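PDB 6VVG: arginine kinase from Cydia pomonella granulosis virus, which binds adenosine monophosphate in its nucleotide pocket and, as the viral protein kinase PK-1, probably transfers phosphate from ATP to serine or threonine. Local coordinates for residues F100-M105 with R109-N114; A116-I121 with E205-E210; D141-N146 with T177-P182; F172-T177 with P182-H187. One frame throughout, in Å; residues are numbered along the deposited sequence.

Contact 1. Residues F100-M105 with R109-N114; sequences FDFVKM and RELRLN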
# COMPACT_ATOMS: atom_id res chain seq x y z
N PHE A 100 -8.87 3.27 -26.11
CA PHE A 100 -10.27 3.34 -26.52
C PHE A 100 -10.44 4.22 -27.75
O PHE A 100 -11.32 3.96 -28.58
CB PHE A 100 -11.14 3.87 -25.39
CG PHE A 100 -12.60 3.98 -25.75
CD1 PHE A 100 -13.40 2.85 -25.82
CD2 PHE A 100 -13.17 5.22 -26.03
CE1 PHE A 100 -14.73 2.95 -26.15
CE2 PHE A 100 -14.51 5.32 -26.37
CZ PHE A 100 -15.29 4.18 -26.42
N ASP A 101 -9.62 5.27 -27.88
CA ASP A 101 -9.71 6.13 -29.05
C ASP A 101 -9.49 5.34 -30.33
O ASP A 101 -10.00 5.72 -31.39
CB ASP A 101 -8.69 7.26 -28.95
CG ASP A 101 -9.03 8.28 -27.87
OD1 ASP A 101 -10.23 8.46 -27.58
OD2 ASP A 101 -8.10 8.90 -27.32
N PHE A 102 -8.74 4.25 -30.26
CA PHE A 102 -8.39 3.48 -31.45
C PHE A 102 -9.41 2.41 -31.80
O PHE A 102 -9.28 1.75 -32.84
CB PHE A 102 -7.02 2.83 -31.26
CG PHE A 102 -5.88 3.81 -31.30
CD1 PHE A 102 -5.54 4.53 -30.17
CD2 PHE A 102 -5.16 4.01 -32.47
CE1 PHE A 102 -4.50 5.44 -30.21
CE2 PHE A 102 -4.12 4.91 -32.50
CZ PHE A 102 -3.79 5.63 -31.37
N VAL A 103 -10.44 2.21 -30.97
CA VAL A 103 -11.47 1.24 -31.24
C VAL A 103 -12.88 1.82 -31.23
O VAL A 103 -13.83 1.15 -31.64
CB VAL A 103 -11.41 0.04 -30.26
CG1 VAL A 103 -9.99 -0.52 -30.19
CG2 VAL A 103 -11.90 0.46 -28.88
N LYS A 104 -13.04 3.08 -30.80
CA LYS A 104 -14.36 3.67 -30.68
C LYS A 104 -15.03 3.83 -32.05
O LYS A 104 -14.38 3.82 -33.10
CB LYS A 104 -14.27 5.03 -30.00
CG LYS A 104 -13.42 6.05 -30.75
CD LYS A 104 -13.37 7.37 -29.99
CE LYS A 104 -12.40 8.35 -30.62
NZ LYS A 104 -11.93 9.37 -29.64
N MET A 105 -16.35 4.00 -32.00
CA MET A 105 -17.13 4.10 -33.23
C MET A 105 -16.88 5.42 -33.95
O MET A 105 -16.76 5.45 -35.18
CB MET A 105 -18.61 3.95 -32.92
CG MET A 105 -19.00 2.68 -32.19
SD MET A 105 -20.64 2.07 -32.63
CE MET A 105 -21.68 3.41 -32.04
N ARG A 109 -10.35 10.61 -37.05
CA ARG A 109 -8.93 10.80 -37.29
C ARG A 109 -8.27 9.56 -37.89
O ARG A 109 -7.03 9.48 -37.92
CB ARG A 109 -8.23 11.19 -35.99
CG ARG A 109 -8.84 12.41 -35.30
CD ARG A 109 -7.92 12.92 -34.20
NE ARG A 109 -6.60 13.27 -34.74
CZ ARG A 109 -5.46 13.12 -34.08
NH1 ARG A 109 -4.32 13.46 -34.67
NH2 ARG A 109 -5.45 12.64 -32.85
N GLU A 110 -9.06 8.60 -38.36
CA GLU A 110 -8.53 7.42 -39.05
C GLU A 110 -7.55 6.65 -38.17
O GLU A 110 -6.53 6.15 -38.64
CB GLU A 110 -7.88 7.80 -40.38
CG GLU A 110 -8.78 8.57 -41.33
CD GLU A 110 -9.85 7.70 -41.96
OE1 GLU A 110 -9.50 6.85 -42.81
OE2 GLU A 110 -11.04 7.87 -41.62
N LEU A 111 -7.86 6.55 -36.88
CA LEU A 111 -7.01 5.82 -35.96
C LEU A 111 -7.20 4.32 -36.16
O LEU A 111 -8.34 3.83 -36.20
CB LEU A 111 -7.33 6.20 -34.52
CG LEU A 111 -7.28 7.69 -34.19
CD1 LEU A 111 -7.45 7.95 -32.70
CD2 LEU A 111 -5.95 8.28 -34.69
N ARG A 112 -6.10 3.59 -36.28
CA ARG A 112 -6.17 2.14 -36.34
C ARG A 112 -4.93 1.52 -35.71
O ARG A 112 -3.84 2.09 -35.76
CB ARG A 112 -6.30 1.62 -37.78
CG ARG A 112 -7.17 2.45 -38.71
CD ARG A 112 -7.47 1.68 -40.00
NE ARG A 112 -6.32 0.91 -40.47
CZ ARG A 112 -6.18 -0.40 -40.30
NH1 ARG A 112 -5.10 -1.01 -40.76
NH2 ARG A 112 -7.11 -1.09 -39.66
N LEU A 113 -5.11 0.33 -35.13
CA LEU A 113 -4.03 -0.46 -34.57
C LEU A 113 -3.99 -1.79 -35.31
O LEU A 113 -4.91 -2.61 -35.18
CB LEU A 113 -4.23 -0.70 -33.07
CG LEU A 113 -4.15 0.49 -32.12
CD1 LEU A 113 -4.62 0.08 -30.72
CD2 LEU A 113 -2.74 1.03 -32.06
N ASN A 114 -2.94 -2.02 -36.09
CA ASN A 114 -2.78 -3.31 -36.76
C ASN A 114 -2.21 -4.33 -35.78
O ASN A 114 -1.89 -4.03 -34.63
CB ASN A 114 -1.92 -3.17 -38.02
CG ASN A 114 -0.50 -2.74 -37.72
OD1 ASN A 114 -0.04 -2.77 -36.58
ND2 ASN A 114 0.22 -2.33 -38.76
O HOH W 1 -7.84 0.11 -34.47
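Phe102 lays its ring across two leucines, Leu111 and Leu113, of the returning chain. Its CG is anti to the carbonyl carbon (chi1 -71°), and this sends the CD2 side of the ring toward them. CD2 lies 3.7 Å from Leu111 CB. The same CD2 is 3.7 Å from Leu113 CG. Both leucines cross the phenylalanine at about a right angle. They approach the ring obliquely, while the backbone N of Arg112 sits at its edge. Leu113 also reaches back with CD1 to Phe102 CB, at 3.7 Å. Leu111 CD1 turns the other way and rests 3.6 Å from Asp101 O. Tyr149 meets the Phe102 ring edge-to-face from outside the two segments. Water 1 joins the backbones: it donates to Phe102 O at 2.7 Å and accepts from Leu113 N at 2.8 Å. Within 100-105, Lys104 NZ forms a salt bridge with Asp101 OD1 at 2.8 Å, reaching it from above the carboxylate plane. The contact lies within the surface loop between strand 87-92 and helix 115-133 of the kinase domain. The side chains meet through carbon alone, and the polar link between the two backbones is made by a single water.

Contact 2. Residues A116-I121 with E205-E210; sequences AACKKI and EILSTE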
# COMPACT_ATOMS: atom_id res chain seq x y z
N ALA A 116 0.68 -5.83 -35.53
CA ALA A 116 2.00 -5.52 -34.99
C ALA A 116 1.91 -4.49 -33.87
O ALA A 116 2.59 -4.62 -32.84
CB ALA A 116 2.91 -5.03 -36.10
N ALA A 117 1.07 -3.47 -34.05
CA ALA A 117 0.91 -2.46 -33.01
C ALA A 117 0.32 -3.06 -31.74
O ALA A 117 0.71 -2.70 -30.62
CB ALA A 117 0.04 -1.31 -33.51
N CYS A 118 -0.64 -3.98 -31.90
CA CYS A 118 -1.24 -4.62 -30.73
C CYS A 118 -0.22 -5.50 -30.02
O CYS A 118 -0.16 -5.50 -28.78
CB CYS A 118 -2.46 -5.45 -31.16
SG CYS A 118 -3.83 -4.47 -31.80
N LYS A 119 0.59 -6.25 -30.77
CA LYS A 119 1.62 -7.08 -30.17
C LYS A 119 2.54 -6.24 -29.29
O LYS A 119 2.79 -6.57 -28.13
CB LYS A 119 2.41 -7.78 -31.27
CG LYS A 119 3.52 -8.69 -30.77
CD LYS A 119 4.16 -9.47 -31.92
CE LYS A 119 5.39 -10.23 -31.46
NZ LYS A 119 6.05 -10.98 -32.57
N LYS A 120 3.05 -5.13 -29.84
CA LYS A 120 3.96 -4.28 -29.07
C LYS A 120 3.29 -3.72 -27.83
O LYS A 120 3.87 -3.72 -26.74
CB LYS A 120 4.47 -3.15 -29.94
N ILE A 121 2.05 -3.24 -27.96
CA ILE A 121 1.33 -2.69 -26.81
C ILE A 121 1.18 -3.76 -25.73
O ILE A 121 1.41 -3.51 -24.54
CB ILE A 121 -0.03 -2.15 -27.27
CG1 ILE A 121 0.16 -0.84 -28.04
CG2 ILE A 121 -0.96 -1.95 -26.09
CD1 ILE A 121 -1.05 -0.41 -28.86
N GLU A 205 -9.88 -6.44 -27.53
CA GLU A 205 -10.51 -5.22 -28.02
C GLU A 205 -9.63 -4.51 -29.03
O GLU A 205 -10.12 -4.08 -30.09
CB GLU A 205 -10.85 -4.31 -26.84
CG GLU A 205 -12.01 -4.82 -26.01
CD GLU A 205 -12.34 -3.94 -24.83
OE1 GLU A 205 -11.41 -3.62 -24.05
OE2 GLU A 205 -13.52 -3.57 -24.67
N ILE A 206 -8.34 -4.36 -28.75
CA ILE A 206 -7.50 -3.66 -29.71
C ILE A 206 -7.28 -4.50 -30.96
O ILE A 206 -7.16 -3.96 -32.07
CB ILE A 206 -6.16 -3.22 -29.10
CG1 ILE A 206 -5.38 -4.41 -28.53
CG2 ILE A 206 -6.38 -2.16 -28.03
CD1 ILE A 206 -3.98 -4.03 -28.06
N LEU A 207 -7.22 -5.82 -30.82
CA LEU A 207 -7.00 -6.67 -31.99
C LEU A 207 -8.23 -6.70 -32.89
O LEU A 207 -8.11 -6.63 -34.12
CB LEU A 207 -6.64 -8.09 -31.55
CG LEU A 207 -5.19 -8.31 -31.10
CD1 LEU A 207 -5.06 -9.65 -30.38
CD2 LEU A 207 -4.24 -8.22 -32.27
N SER A 208 -9.42 -6.78 -32.29
CA SER A 208 -10.66 -6.93 -33.05
C SER A 208 -11.46 -5.64 -33.18
O SER A 208 -12.30 -5.54 -34.08
CB SER A 208 -11.55 -7.99 -32.40
OG SER A 208 -12.16 -7.48 -31.22
N THR A 209 -11.21 -4.66 -32.31
CA THR A 209 -12.02 -3.45 -32.16
C THR A 209 -13.41 -3.75 -31.61
O THR A 209 -14.28 -2.88 -31.66
CB THR A 209 -12.15 -2.65 -33.46
OG1 THR A 209 -13.10 -3.28 -34.33
CG2 THR A 209 -10.81 -2.55 -34.17
N GLU A 210 -13.64 -4.97 -31.11
CA GLU A 210 -14.91 -5.34 -30.50
C GLU A 210 -14.66 -5.92 -29.12
O GLU A 210 -13.58 -6.43 -28.81
CB GLU A 210 -15.67 -6.36 -31.37
CG GLU A 210 -16.05 -5.85 -32.75
CD GLU A 210 -17.27 -4.95 -32.72
OE1 GLU A 210 -17.80 -4.69 -31.62
OE2 GLU A 210 -17.70 -4.49 -33.80
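Cys118 SG sits over one face of the flat peptide group that joins Ile206 to Leu207. It lies 3.4 Å from Ile206 O and 3.6 Å from Ile206 C. None of the touching side chains carries a ring, so this peptide is the flat group of the contact. Cys118 SG is anti to its own carbonyl carbon (chi1 -66°), and from there it also meets Ile206 CG1 at 3.6 Å. The CB of Cys118 is held between two side chains. Leu207 CD2 comes to 3.5 Å from Cys118 CB, tighter than usual for two carbons. Ile206 CD1 is 3.7 Å from Cys118 CB. The CG1 branch of Ile206 lies between the backbone N and the carbonyl carbon (chi1 57°), which brings its end toward the cysteine. This is helix-helix packing in the C-lobe of the protein kinase fold. Helix 115-133 meets the last turn of helix 192-208; these correspond to kinase helices E and F. Ile121, one turn after Cys118, adds a looser touch, with CG2 4.2 Å from Ile206 CD1. Leu113 of the preceding loop packs on both Cys118 and Ile121. Helix 192-208 ends beside the contact. There Ser208 OG accepts from Glu210 N at 2.9 Å (N-H...O 155°), which makes an ST turn. The same hydroxyl is hydrogen-bonded to Tyr204 O, and Thr209 leaves the helix with positive phi.

Contact 3. Residues D141-N146 with T177-P182; sequences DVKLEN and TVYFSP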
# COMPACT_ATOMS: atom_id res chain seq x y z
N ASP A 141 -7.87 -2.02 -12.19
CA ASP A 141 -8.84 -1.39 -13.09
C ASP A 141 -8.25 -1.24 -14.50
O ASP A 141 -8.33 -0.18 -15.12
CB ASP A 141 -9.31 -0.04 -12.54
CG ASP A 141 -10.66 0.35 -13.11
OD1 ASP A 141 -11.42 -0.54 -13.54
OD2 ASP A 141 -10.98 1.53 -13.15
N VAL A 142 -7.46 -2.22 -14.95
CA VAL A 142 -6.92 -2.20 -16.30
C VAL A 142 -8.06 -2.19 -17.31
O VAL A 142 -8.93 -3.07 -17.29
CB VAL A 142 -6.01 -3.41 -16.53
CG1 VAL A 142 -5.49 -3.44 -17.95
CG2 VAL A 142 -4.88 -3.42 -15.50
N LYS A 143 -8.06 -1.20 -18.20
CA LYS A 143 -9.04 -1.11 -19.28
C LYS A 143 -8.53 -0.09 -20.29
O LYS A 143 -7.59 0.65 -20.03
CB LYS A 143 -10.43 -0.73 -18.75
CG LYS A 143 -10.45 0.47 -17.83
CD LYS A 143 -11.89 0.85 -17.48
CE LYS A 143 -11.94 1.81 -16.30
NZ LYS A 143 -13.27 2.48 -16.18
N LEU A 144 -9.20 -0.06 -21.44
CA LEU A 144 -8.77 0.81 -22.53
C LEU A 144 -8.58 2.25 -22.06
O LEU A 144 -7.59 2.90 -22.40
CB LEU A 144 -9.79 0.75 -23.67
CG LEU A 144 -10.13 -0.62 -24.24
CD1 LEU A 144 -11.33 -0.57 -25.16
CD2 LEU A 144 -8.91 -1.16 -24.97
N GLU A 145 -9.54 2.76 -21.29
CA GLU A 145 -9.52 4.16 -20.90
C GLU A 145 -8.37 4.49 -19.94
O GLU A 145 -8.05 5.67 -19.77
CB GLU A 145 -10.86 4.52 -20.26
CG GLU A 145 -12.06 4.35 -21.19
CD GLU A 145 -12.58 2.92 -21.26
OE1 GLU A 145 -11.90 2.01 -20.73
OE2 GLU A 145 -13.65 2.70 -21.86
N ASN A 146 -7.75 3.49 -19.33
CA ASN A 146 -6.64 3.71 -18.41
C ASN A 146 -5.29 3.34 -19.04
O ASN A 146 -4.30 3.19 -18.31
CB ASN A 146 -6.85 2.92 -17.12
CG ASN A 146 -7.94 3.52 -16.26
OD1 ASN A 146 -8.28 4.70 -16.39
ND2 ASN A 146 -8.50 2.71 -15.37
N THR A 177 -17.44 -3.62 -14.27
CA THR A 177 -17.95 -4.99 -14.23
C THR A 177 -17.52 -5.79 -15.45
O THR A 177 -17.17 -6.97 -15.33
CB THR A 177 -19.47 -4.96 -14.12
OG1 THR A 177 -19.86 -4.17 -12.98
CG2 THR A 177 -20.05 -6.36 -13.99
N VAL A 178 -17.53 -5.18 -16.63
CA VAL A 178 -17.34 -5.94 -17.86
C VAL A 178 -15.89 -6.34 -18.05
O VAL A 178 -15.55 -7.03 -19.02
CB VAL A 178 -17.85 -5.16 -19.09
CG1 VAL A 178 -19.37 -5.02 -19.05
CG2 VAL A 178 -17.19 -3.79 -19.17
N TYR A 179 -15.01 -5.91 -17.15
CA TYR A 179 -13.64 -6.38 -17.12
C TYR A 179 -13.38 -7.36 -15.99
O TYR A 179 -12.23 -7.78 -15.80
CB TYR A 179 -12.67 -5.19 -17.01
CG TYR A 179 -12.48 -4.40 -18.29
CD1 TYR A 179 -13.31 -3.33 -18.60
CD2 TYR A 179 -11.45 -4.70 -19.18
CE1 TYR A 179 -13.15 -2.59 -19.76
CE2 TYR A 179 -11.28 -3.97 -20.35
CZ TYR A 179 -12.13 -2.92 -20.63
OH TYR A 179 -11.95 -2.19 -21.79
N PHE A 180 -14.41 -7.74 -15.24
CA PHE A 180 -14.23 -8.62 -14.08
C PHE A 180 -13.88 -10.03 -14.52
O PHE A 180 -14.57 -10.62 -15.35
CB PHE A 180 -15.50 -8.67 -13.23
CG PHE A 180 -15.74 -7.47 -12.36
CD1 PHE A 180 -15.01 -6.31 -12.52
CD2 PHE A 180 -16.73 -7.51 -11.39
CE1 PHE A 180 -15.26 -5.21 -11.71
CE2 PHE A 180 -16.98 -6.42 -10.58
CZ PHE A 180 -16.24 -5.26 -10.75
N SER A 181 -12.82 -10.60 -13.94
CA SER A 181 -12.49 -11.99 -14.17
C SER A 181 -13.48 -12.91 -13.45
O SER A 181 -14.16 -12.48 -12.51
CB SER A 181 -11.08 -12.29 -13.68
OG SER A 181 -11.04 -12.35 -12.26
N PRO A 182 -13.57 -14.18 -13.86
CA PRO A 182 -14.43 -15.11 -13.11
C PRO A 182 -14.12 -15.10 -11.62
O PRO A 182 -15.03 -15.18 -10.79
CB PRO A 182 -14.11 -16.48 -13.74
CG PRO A 182 -13.64 -16.14 -15.14
CD PRO A 182 -12.89 -14.82 -15.00
O HOH W 2 -13.57 -0.24 -22.08
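Tyr179 OH is met from several directions. Water 2 lies 2.6 Å from Tyr179 OH, in the plane of the ring. The same water donates to OE2 of Glu145, a residue of the AMP pocket, at 2.9 Å. Leu144 N points almost straight at Tyr179 OH (177°), but the bond is weak at 3.5 Å. Glu205 OE1, from helix 192-208, adds another weak hydrogen bond to Tyr179 OH. The ring itself is a CH-pi acceptor. Lys143 CB lies over one face, 3.5 Å from the ring centroid and 21° off the normal. Lys143 CG stands between the backbone N and the carbonyl carbon (chi1 49°). The rest of its chain runs extended away from the tyrosine, and NZ is hydrogen-bonded to Thr176 OG1. Asn146 ND2 donates to Asp141 O at 2.9 Å, in the carbonyl plane, and ties the ends of 141-146 together. That segment matches the catalytic loop of protein kinases. Residues 177-182 belong to the end of the activation segment. Tyr179 also touches Val201 of helix 192-208, and Leu144 touches Glu205 of that helix. Asn146 leads into strand 147-148, while Thr177 and Phe180 pack on helix 228-235.

Contact 4. Residues F172-T177 with P182-H187; sequences FYDGTT and PEKIRH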
# COMPACT_ATOMS: atom_id res chain seq x y z
N PHE A 172 -13.86 -6.76 -3.39
CA PHE A 172 -15.23 -6.29 -3.52
C PHE A 172 -15.40 -5.79 -4.96
O PHE A 172 -14.44 -5.71 -5.73
CB PHE A 172 -15.56 -5.19 -2.50
CG PHE A 172 -14.56 -4.08 -2.44
CD1 PHE A 172 -13.29 -4.28 -1.93
CD2 PHE A 172 -14.90 -2.81 -2.89
CE1 PHE A 172 -12.37 -3.25 -1.88
CE2 PHE A 172 -13.99 -1.77 -2.84
CZ PHE A 172 -12.72 -1.99 -2.34
N TYR A 173 -16.64 -5.46 -5.31
CA TYR A 173 -16.98 -5.16 -6.70
C TYR A 173 -16.65 -3.70 -7.05
O TYR A 173 -17.52 -2.89 -7.38
CB TYR A 173 -18.46 -5.45 -6.94
CG TYR A 173 -18.83 -6.92 -6.98
CD1 TYR A 173 -17.89 -7.89 -7.31
CD2 TYR A 173 -20.13 -7.33 -6.71
CE1 TYR A 173 -18.24 -9.23 -7.36
CE2 TYR A 173 -20.49 -8.66 -6.76
CZ TYR A 173 -19.54 -9.61 -7.09
OH TYR A 173 -19.88 -10.94 -7.14
N ASP A 174 -15.37 -3.37 -6.96
CA ASP A 174 -14.89 -2.08 -7.44
C ASP A 174 -14.40 -2.21 -8.89
O ASP A 174 -14.08 -3.30 -9.36
CB ASP A 174 -13.77 -1.55 -6.54
CG ASP A 174 -12.54 -2.43 -6.53
OD1 ASP A 174 -12.61 -3.60 -6.97
OD2 ASP A 174 -11.48 -1.94 -6.08
N GLY A 175 -14.39 -1.09 -9.59
CA GLY A 175 -13.97 -1.09 -10.98
C GLY A 175 -15.12 -1.31 -11.93
O GLY A 175 -16.30 -1.10 -11.62
N THR A 176 -14.78 -1.77 -13.13
CA THR A 176 -15.74 -1.90 -14.23
C THR A 176 -16.14 -3.36 -14.40
O THR A 176 -15.30 -4.22 -14.70
CB THR A 176 -15.16 -1.35 -15.52
OG1 THR A 176 -14.61 -0.05 -15.28
CG2 THR A 176 -16.24 -1.24 -16.60
N THR A 177 -17.44 -3.62 -14.27
CA THR A 177 -17.95 -4.99 -14.23
C THR A 177 -17.52 -5.79 -15.45
O THR A 177 -17.17 -6.97 -15.33
CB THR A 177 -19.47 -4.96 -14.12
OG1 THR A 177 -19.86 -4.17 -12.98
CG2 THR A 177 -20.05 -6.36 -13.99
N PRO A 182 -13.57 -14.18 -13.86
CA PRO A 182 -14.43 -15.11 -13.11
C PRO A 182 -14.12 -15.10 -11.62
O PRO A 182 -15.03 -15.18 -10.79
CB PRO A 182 -14.11 -16.48 -13.74
CG PRO A 182 -13.64 -16.14 -15.14
CD PRO A 182 -12.89 -14.82 -15.00
N GLU A 183 -12.84 -14.99 -11.26
CA GLU A 183 -12.44 -15.05 -9.86
C GLU A 183 -12.89 -13.80 -9.11
O GLU A 183 -13.31 -13.90 -7.95
CB GLU A 183 -10.92 -15.21 -9.77
CG GLU A 183 -10.40 -16.57 -10.26
CD GLU A 183 -10.55 -16.76 -11.76
OE1 GLU A 183 -10.38 -15.78 -12.51
OE2 GLU A 183 -10.85 -17.90 -12.19
N LYS A 184 -12.80 -12.63 -9.73
CA LYS A 184 -13.27 -11.42 -9.06
C LYS A 184 -14.78 -11.45 -8.89
O LYS A 184 -15.31 -11.00 -7.86
CB LYS A 184 -12.85 -10.17 -9.83
CG LYS A 184 -13.19 -8.87 -9.10
CD LYS A 184 -12.52 -7.65 -9.72
CE LYS A 184 -12.98 -6.37 -9.03
NZ LYS A 184 -12.10 -5.20 -9.33
N ILE A 185 -15.50 -11.97 -9.89
CA ILE A 185 -16.95 -12.13 -9.75
C ILE A 185 -17.26 -12.99 -8.53
O ILE A 185 -18.22 -12.72 -7.80
CB ILE A 185 -17.54 -12.75 -11.03
CG1 ILE A 185 -17.44 -11.76 -12.20
CG2 ILE A 185 -18.99 -13.15 -10.80
CD1 ILE A 185 -17.58 -12.40 -13.57
N ARG A 186 -16.45 -14.01 -8.28
CA ARG A 186 -16.66 -14.94 -7.18
C ARG A 186 -16.00 -14.48 -5.88
O ARG A 186 -15.84 -15.28 -4.96
CB ARG A 186 -16.15 -16.33 -7.57
CG ARG A 186 -16.86 -16.94 -8.78
CD ARG A 186 -16.56 -18.42 -8.96
NE ARG A 186 -15.13 -18.69 -9.10
CZ ARG A 186 -14.51 -18.89 -10.26
NH1 ARG A 186 -15.19 -18.86 -11.39
NH2 ARG A 186 -13.21 -19.14 -10.28
N HIS A 187 -15.63 -13.20 -5.80
CA HIS A 187 -15.09 -12.61 -4.57
C HIS A 187 -13.86 -13.37 -4.06
O HIS A 187 -13.69 -13.55 -2.86
CB HIS A 187 -16.15 -12.53 -3.47
CG HIS A 187 -17.24 -11.54 -3.75
ND1 HIS A 187 -17.06 -10.18 -3.67
CD2 HIS A 187 -18.54 -11.73 -4.11
CE1 HIS A 187 -18.19 -9.57 -3.97
NE2 HIS A 187 -19.10 -10.48 -4.24
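Lys184 NZ donates to two oxygens of Asp174: the backbone O at 2.7 Å and, as part of a salt bridge, OD1 at 2.9 Å. Both oxygens are met from above their planes. Lys184 CG is anti to the backbone N (chi1 -174°) and the chain beyond it is extended, which carries NZ out to Asp174. NZ has a further partner in Asn140 OD1. Asp174 OD1 is shared as well, with Asn140 ND2 and Tyr190 OH, while OD2 pairs with Arg165. The buried charges are thus matched on both sides. The contact folds the activation segment of the kinase back on the short helix 182-185. Ser181 caps this helix, and Ser181, Pro182 and Glu183 stand where the family usually has Ala-Pro-Glu. A Schellman motif ends that helix: Glu188 N bonds Glu183 O, His187 N bonds Lys184 O, and His187 has positive phi. Tyr173 closes on this end. Its OH donates to Ile185 O at 2.5 Å, in the carbonyl plane. His187 stacks on one face in an offset arrangement, with centroids 4.1 Å apart and planes at 29°. Tyr173 itself centres an inverse gamma turn, in which Asp174 N makes a weak bond to Phe172 O.

In the fold
Following the chain from the N terminus, contact 1 comes first. It closes a short surface loop after strand 87-92, just before helix 115-133. Contact 2 then opens on that helix and closes only at the end of helix 192-208. Leu113 and Val103 of contact 1 pack directly against contact 2. Contacts 3 and 4 are nested inside the long loop of contact 2. They cross each other and share Thr177 and Pro182. Contact 3 ties the catalytic loop to the end of the activation segment, and contact 4 folds that segment onto helix 182-185. Glu205 and Leu144 join contacts 2 and 3, and Lys143 with Thr176 joins contacts 3 and 4.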